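Local structure of Obg-like ATPase 1 (Schizosaccharomyces pombe, 1NI3) at residues Q201-K205 with N256-D260; N309-C313 with A332-I336. The protein hydrolyses ATP, and GTP less efficiently, and negatively regulates the G2/M transition of the cell cycle. One frame throughout, in Å; residues are numbered along the deposited sequence.

Interaction 1: Q201-K205 with N256-D260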
ATOM      1  N   GLN A 201      11.358   5.376  17.554  1.00 51.81           N
ATOM      2  CA  GLN A 201      11.013   5.450  16.126  1.00 53.05           C
ATOM      3  C   GLN A 201      10.338   4.169  15.618  1.00 51.23           C
ATOM      4  O   GLN A 201      10.619   3.074  16.109  1.00 53.02           O
ATOM      5  CB  GLN A 201      12.259   5.712  15.277  1.00 55.03           C
ATOM      6  CG  GLN A 201      12.685   7.164  15.233  1.00 62.83           C
ATOM      7  CD  GLN A 201      13.392   7.523  13.933  1.00 67.48           C
ATOM      8  OE1 GLN A 201      12.813   7.419  12.848  1.00 69.27           O
ATOM      9  NE2 GLN A 201      14.644   7.956  14.038  1.00 70.25           N
ATOM     10  N   PRO A 202       9.441   4.293  14.625  1.00 48.17           N
ATOM     11  CA  PRO A 202       8.758   3.115  14.088  1.00 46.97           C
ATOM     12  C   PRO A 202       9.737   2.033  13.662  1.00 47.03           C
ATOM     13  O   PRO A 202      10.737   2.304  12.999  1.00 49.59           O
ATOM     14  CB  PRO A 202       7.928   3.682  12.937  1.00 44.37           C
ATOM     15  CG  PRO A 202       8.584   4.980  12.616  1.00 46.85           C
ATOM     16  CD  PRO A 202       8.979   5.515  13.952  1.00 46.45           C
ATOM     17  N   ILE A 203       9.436   0.802  14.065  1.00 47.12           N
ATOM     18  CA  ILE A 203      10.283  -0.357  13.785  1.00 47.46           C
ATOM     19  C   ILE A 203      10.672  -0.497  12.304  1.00 48.26           C
ATOM     20  O   ILE A 203      11.768  -0.973  11.979  1.00 44.69           O
ATOM     21  CB  ILE A 203       9.591  -1.672  14.267  1.00 45.68           C
ATOM     22  CG1 ILE A 203      10.644  -2.672  14.726  1.00 46.25           C
ATOM     23  CG2 ILE A 203       8.729  -2.264  13.166  1.00 47.83           C
ATOM     24  CD1 ILE A 203      11.355  -2.259  16.012  1.00 46.44           C
ATOM     25  N   ARG A 204       9.789  -0.067  11.406  1.00 47.90           N
ATOM     26  CA  ARG A 204      10.080  -0.179   9.989  1.00 46.64           C
ATOM     27  C   ARG A 204      11.283   0.676   9.599  1.00 47.19           C
ATOM     28  O   ARG A 204      11.794   0.567   8.482  1.00 46.87           O
ATOM     29  CB  ARG A 204       8.872   0.248   9.173  1.00 46.32           C
ATOM     30  CG  ARG A 204       8.553   1.716   9.218  1.00 45.37           C
ATOM     31  CD  ARG A 204       7.560   2.024   8.126  1.00 50.03           C
ATOM     32  NE  ARG A 204       7.217   3.435   8.076  1.00 53.95           N
ATOM     33  CZ  ARG A 204       6.304   4.004   8.851  1.00 56.27           C
ATOM     34  NH1 ARG A 204       5.634   3.276   9.738  1.00 60.18           N
ATOM     35  NH2 ARG A 204       6.063   5.303   8.745  1.00 57.92           N
ATOM     36  N   LYS A 205      11.743   1.514  10.524  1.00 46.18           N
ATOM     37  CA  LYS A 205      12.871   2.396  10.255  1.00 47.14           C
ATOM     38  C   LYS A 205      14.217   1.909  10.778  1.00 47.04           C
ATOM     39  O   LYS A 205      15.261   2.469  10.437  1.00 48.12           O
ATOM     40  CB  LYS A 205      12.581   3.787  10.819  1.00 48.45           C
ATOM     41  CG  LYS A 205      11.298   4.409  10.293  1.00 52.04           C
ATOM     42  CD  LYS A 205      11.370   4.675   8.796  1.00 58.11           C
ATOM     43  CE  LYS A 205      10.103   5.353   8.281  1.00 59.69           C
ATOM     44  NZ  LYS A 205      10.114   5.501   6.800  1.00 59.68           N
ATOM     45  N   ASN A 256      11.067  12.590  11.948  1.00 70.84           N
ATOM     46  CA  ASN A 256      10.265  11.706  12.786  1.00 70.30           C
ATOM     47  C   ASN A 256       9.884  10.425  12.071  1.00 69.68           C
ATOM     48  O   ASN A 256       9.707   9.369  12.685  1.00 69.60           O
ATOM     49  CB  ASN A 256       8.991  12.422  13.216  1.00 71.91           C
ATOM     50  CG  ASN A 256       9.259  13.544  14.195  1.00 72.37           C
ATOM     51  OD1 ASN A 256       9.590  13.298  15.355  1.00 74.39           O
ATOM     52  ND2 ASN A 256       9.146  14.785  13.727  1.00 69.73           N
ATOM     53  N   SER A 257       9.744  10.536  10.760  1.00 68.12           N
ATOM     54  CA  SER A 257       9.394   9.401   9.940  1.00 66.03           C
ATOM     55  C   SER A 257       9.968   9.725   8.582  1.00 64.20           C
ATOM     56  O   SER A 257       9.242  10.044   7.644  1.00 65.14           O
ATOM     57  CB  SER A 257       7.879   9.250   9.863  1.00 66.57           C
ATOM     58  OG  SER A 257       7.534   7.875   9.836  1.00 69.96           O
ATOM     59  N   PRO A 258      11.300   9.664   8.470  1.00 62.20           N
ATOM     60  CA  PRO A 258      11.999   9.956   7.220  1.00 59.00           C
ATOM     61  C   PRO A 258      11.774   8.903   6.150  1.00 57.06           C
ATOM     62  O   PRO A 258      11.550   7.732   6.454  1.00 55.64           O
ATOM     63  CB  PRO A 258      13.449  10.036   7.663  1.00 58.16           C
ATOM     64  CG  PRO A 258      13.505   9.011   8.753  1.00 59.77           C
ATOM     65  CD  PRO A 258      12.253   9.300   9.535  1.00 60.07           C
ATOM     66  N   GLY A 259      11.819   9.346   4.899  1.00 56.58           N
ATOM     67  CA  GLY A 259      11.648   8.448   3.780  1.00 55.61           C
ATOM     68  C   GLY A 259      10.225   8.316   3.302  1.00 55.35           C
ATOM     69  O   GLY A 259       9.968   8.199   2.106  1.00 58.01           O
ATOM     70  N   ASP A 260       9.291   8.336   4.241  1.00 53.87           N
ATOM     71  CA  ASP A 260       7.880   8.192   3.911  1.00 51.99           C
ATOM     72  C   ASP A 260       7.385   9.226   2.902  1.00 50.04           C
ATOM     73  O   ASP A 260       7.680  10.415   2.998  1.00 49.63           O
ATOM     74  CB  ASP A 260       7.061   8.250   5.190  1.00 52.62           C
ATOM     75  CG  ASP A 260       7.461   7.169   6.160  1.00 54.86           C
ATOM     76  OD1 ASP A 260       7.303   5.975   5.815  1.00 55.71           O
ATOM     77  OD2 ASP A 260       7.955   7.501   7.254  1.00 57.65           O
TER
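Lys205 reaches across the turn at Pro258-Asp260, its CE carbon and ammonium group filling the angle between the Pro258 carbonyl and the Asp260 carboxylate. Its NZ is hydrogen-bonded to Pro258 O at 2.7 Å, the donor tilted 22° from the carbonyl plane. The same NZ lies about evenly between the two carboxylate oxygens, weakly bonded to Asp260 OD1 and OD2 alike, with a salt-bridge distance of 3.0 Å from Lys205 NZ to Asp260 OD2. A bend at chi2 (-65°) in an otherwise extended tail lets the chain serve both acceptors. Arg204 completes the salt-bridge network: its guanidinium offers an edge, NE and NH2, to the carboxylate, whose plane is turned 69° from its own. These bonds are weak, Arg204 NH2 standing 3.3 Å from Asp260 OD1. The network joins two loops of the OBG-type G domain, one following helix 179-199, the other running between helix 246-254 and strand 262-265. Tyr229 of strand 227-232 touches both Ser257 and Asp260. Ser257 OG donates to Asp260 OD2 at 2.6 Å, on the syn side but well out of the carboxylate plane, a third hold on the acid from within its own loop. Two cations beside one carboxylate would probably keep it ionised. Farther along, Pro202 CG rests 4.1 Å from Ser257 OG, and Gln201 OE1 lies 3.9 Å from Pro258 CD, while Tyr195 packs against both Gln201 and Lys205.

Interaction 2: N309-C313 with A332-I336; sequences NYFTC and AAGVI
The Tyr310 ring presents its hydroxyl edge to helix 329-336, with Ala332 O near the ring plane, while the Trp321 ring meets it with planes about 25° apart. Tyr310 OH donates to Ala332 O at 2.8 Å. The hydroxyl stands above the carbonyl plane, 63° out of it, and Ala332 O also receives a weak bond from Val335 N in the helix. Beside this bond, Tyr310 CE1 packs on Ala332 CB at 3.7 Å. Strand 307-312, its antiparallel partner 317-324 and helix 329-336 follow one another as the hairpin and helix of a beta-grasp, ubiquitin-like fold, consistent with a TGS domain, and the strand and helix segments cross at -54°. One helical turn beyond Ala332, Ile336 meets Thr312 tip to tip, CD1 to CG2 at 3.6 Å. Thr312 holds OG1 between its backbone N and carbonyl carbon, where Trp321 NE1 bonds to it, leaving CG2 for the isoleucine. A leucine in place of Tyr310 would probably leave Ala332 O without its phenolic partner and open a gap beside Ala332 CB and Trp321. Ile336 CG1 approaches the phenolic oxygen, Tyr310 OH, at 3.8 Å.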
ATOM      1  N   ASN A 309       3.426  -6.640 -11.429  1.00 45.01           N
ATOM      2  CA  ASN A 309       2.451  -7.434 -12.154  1.00 46.15           C
ATOM      3  C   ASN A 309       2.969  -7.908 -13.496  1.00 47.20           C
ATOM      4  O   ASN A 309       3.991  -7.440 -14.001  1.00 49.20           O
ATOM      5  CB  ASN A 309       1.207  -6.596 -12.403  1.00 47.93           C
ATOM      6  CG  ASN A 309       1.481  -5.449 -13.352  1.00 51.15           C
ATOM      7  OD1 ASN A 309       2.533  -4.814 -13.278  1.00 54.44           O
ATOM      8  ND2 ASN A 309       0.542  -5.176 -14.245  1.00 50.83           N
ATOM      9  N   TYR A 310       2.244  -8.857 -14.064  1.00 47.34           N
ATOM     10  CA  TYR A 310       2.561  -9.366 -15.379  1.00 47.42           C
ATOM     11  C   TYR A 310       1.178  -9.485 -16.020  1.00 47.96           C
ATOM     12  O   TYR A 310       0.173  -9.450 -15.308  1.00 47.11           O
ATOM     13  CB  TYR A 310       3.268 -10.722 -15.300  1.00 48.25           C
ATOM     14  CG  TYR A 310       2.415 -11.894 -14.884  1.00 49.26           C
ATOM     15  CD1 TYR A 310       2.378 -12.331 -13.560  1.00 48.40           C
ATOM     16  CD2 TYR A 310       1.674 -12.599 -15.830  1.00 49.40           C
ATOM     17  CE1 TYR A 310       1.628 -13.449 -13.199  1.00 47.55           C
ATOM     18  CE2 TYR A 310       0.924 -13.707 -15.475  1.00 47.73           C
ATOM     19  CZ  TYR A 310       0.908 -14.127 -14.162  1.00 47.84           C
ATOM     20  OH  TYR A 310       0.184 -15.241 -13.828  1.00 53.97           O
ATOM     21  N   PHE A 311       1.098  -9.598 -17.343  1.00 48.69           N
ATOM     22  CA  PHE A 311      -0.214  -9.682 -17.983  1.00 45.79           C
ATOM     23  C   PHE A 311      -0.436 -10.984 -18.713  1.00 43.98           C
ATOM     24  O   PHE A 311       0.467 -11.794 -18.856  1.00 41.77           O
ATOM     25  CB  PHE A 311      -0.404  -8.557 -19.006  1.00 43.80           C
ATOM     26  CG  PHE A 311       0.083  -7.226 -18.547  1.00 42.40           C
ATOM     27  CD1 PHE A 311       1.399  -6.848 -18.751  1.00 40.67           C
ATOM     28  CD2 PHE A 311      -0.774  -6.349 -17.891  1.00 43.75           C
ATOM     29  CE1 PHE A 311       1.855  -5.617 -18.311  1.00 43.84           C
ATOM     30  CE2 PHE A 311      -0.325  -5.116 -17.447  1.00 44.32           C
ATOM     31  CZ  PHE A 311       0.994  -4.748 -17.657  1.00 43.80           C
ATOM     32  N   THR A 312      -1.670 -11.179 -19.156  1.00 43.63           N
ATOM     33  CA  THR A 312      -2.028 -12.339 -19.953  1.00 46.10           C
ATOM     34  C   THR A 312      -2.924 -11.743 -21.023  1.00 49.86           C
ATOM     35  O   THR A 312      -4.107 -11.492 -20.798  1.00 53.96           O
ATOM     36  CB  THR A 312      -2.773 -13.440 -19.157  1.00 43.26           C
ATOM     37  OG1 THR A 312      -4.002 -12.932 -18.640  1.00 44.81           O
ATOM     38  CG2 THR A 312      -1.913 -13.954 -18.022  1.00 42.85           C
ATOM     39  N   CYS A 313      -2.334 -11.477 -22.185  1.00 53.62           N
ATOM     40  CA  CYS A 313      -3.061 -10.870 -23.298  1.00 55.09           C
ATOM     41  C   CYS A 313      -3.648 -11.883 -24.275  1.00 56.63           C
ATOM     42  O   CYS A 313      -3.150 -12.997 -24.435  1.00 57.71           O
ATOM     43  CB  CYS A 313      -2.128  -9.929 -24.036  1.00 52.55           C
ATOM     44  SG  CYS A 313      -1.238  -8.872 -22.904  1.00 62.41           S
ATOM     45  N   ALA A 332       3.762 -17.429  -9.836  1.00 50.14           N
ATOM     46  CA  ALA A 332       3.060 -16.423 -10.632  1.00 49.75           C
ATOM     47  C   ALA A 332       1.903 -17.061 -11.385  1.00 49.60           C
ATOM     48  O   ALA A 332       0.793 -16.543 -11.404  1.00 50.08           O
ATOM     49  CB  ALA A 332       4.017 -15.783 -11.619  1.00 47.46           C
ATOM     50  N   ALA A 333       2.182 -18.191 -12.020  1.00 49.44           N
ATOM     51  CA  ALA A 333       1.172 -18.909 -12.774  1.00 49.70           C
ATOM     52  C   ALA A 333       0.099 -19.423 -11.821  1.00 51.42           C
ATOM     53  O   ALA A 333      -1.089 -19.443 -12.150  1.00 50.29           O
ATOM     54  CB  ALA A 333       1.812 -20.063 -13.516  1.00 48.85           C
ATOM     55  N   GLY A 334       0.527 -19.843 -10.635  1.00 53.01           N
ATOM     56  CA  GLY A 334      -0.412 -20.357  -9.661  1.00 54.13           C
ATOM     57  C   GLY A 334      -1.516 -19.353  -9.426  1.00 56.09           C
ATOM     58  O   GLY A 334      -2.666 -19.717  -9.188  1.00 56.47           O
ATOM     59  N   VAL A 335      -1.155 -18.076  -9.503  1.00 57.89           N
ATOM     60  CA  VAL A 335      -2.098 -16.979  -9.294  1.00 58.94           C
ATOM     61  C   VAL A 335      -3.412 -17.156 -10.078  1.00 61.99           C
ATOM     62  O   VAL A 335      -4.502 -16.997  -9.523  1.00 61.90           O
ATOM     63  CB  VAL A 335      -1.443 -15.632  -9.671  1.00 55.36           C
ATOM     64  CG1 VAL A 335      -2.424 -14.492  -9.484  1.00 57.52           C
ATOM     65  CG2 VAL A 335      -0.206 -15.408  -8.809  1.00 53.50           C
ATOM     66  N   ILE A 336      -3.306 -17.507 -11.358  1.00 64.33           N
ATOM     67  CA  ILE A 336      -4.479 -17.706 -12.199  1.00 67.64           C
ATOM     68  C   ILE A 336      -5.213 -18.997 -11.863  1.00 71.01           C
ATOM     69  O   ILE A 336      -6.390 -18.981 -11.496  1.00 69.32           O
ATOM     70  CB  ILE A 336      -4.081 -17.721 -13.683  1.00 67.32           C
ATOM     71  CG1 ILE A 336      -3.433 -16.387 -14.044  1.00 66.26           C
ATOM     72  CG2 ILE A 336      -5.300 -17.989 -14.554  1.00 67.27           C
ATOM     73  CD1 ILE A 336      -3.115 -16.235 -15.498  1.00 65.61           C
TER

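How the interactions relate
Interactions 1 and 2 lie on opposite sides of the chain's centre, their centres about 33 Å apart and their nearest atoms about 21 Å, and they share no residue. Both are partly buried, yet interaction 1 includes two exposed residues among those that touch, whereas interaction 2 has none. Interaction 1 ties loop to loop in the G domain, and its chemistry is largely ionic, two basic side chains converging on one acid. Interaction 2 sets a helix against a strand in the TGS region, through methyl and ring-carbon contacts and a single neutral hydrogen bond from an aromatic hydroxyl. Along the chain, interaction 1 closes before interaction 2 begins.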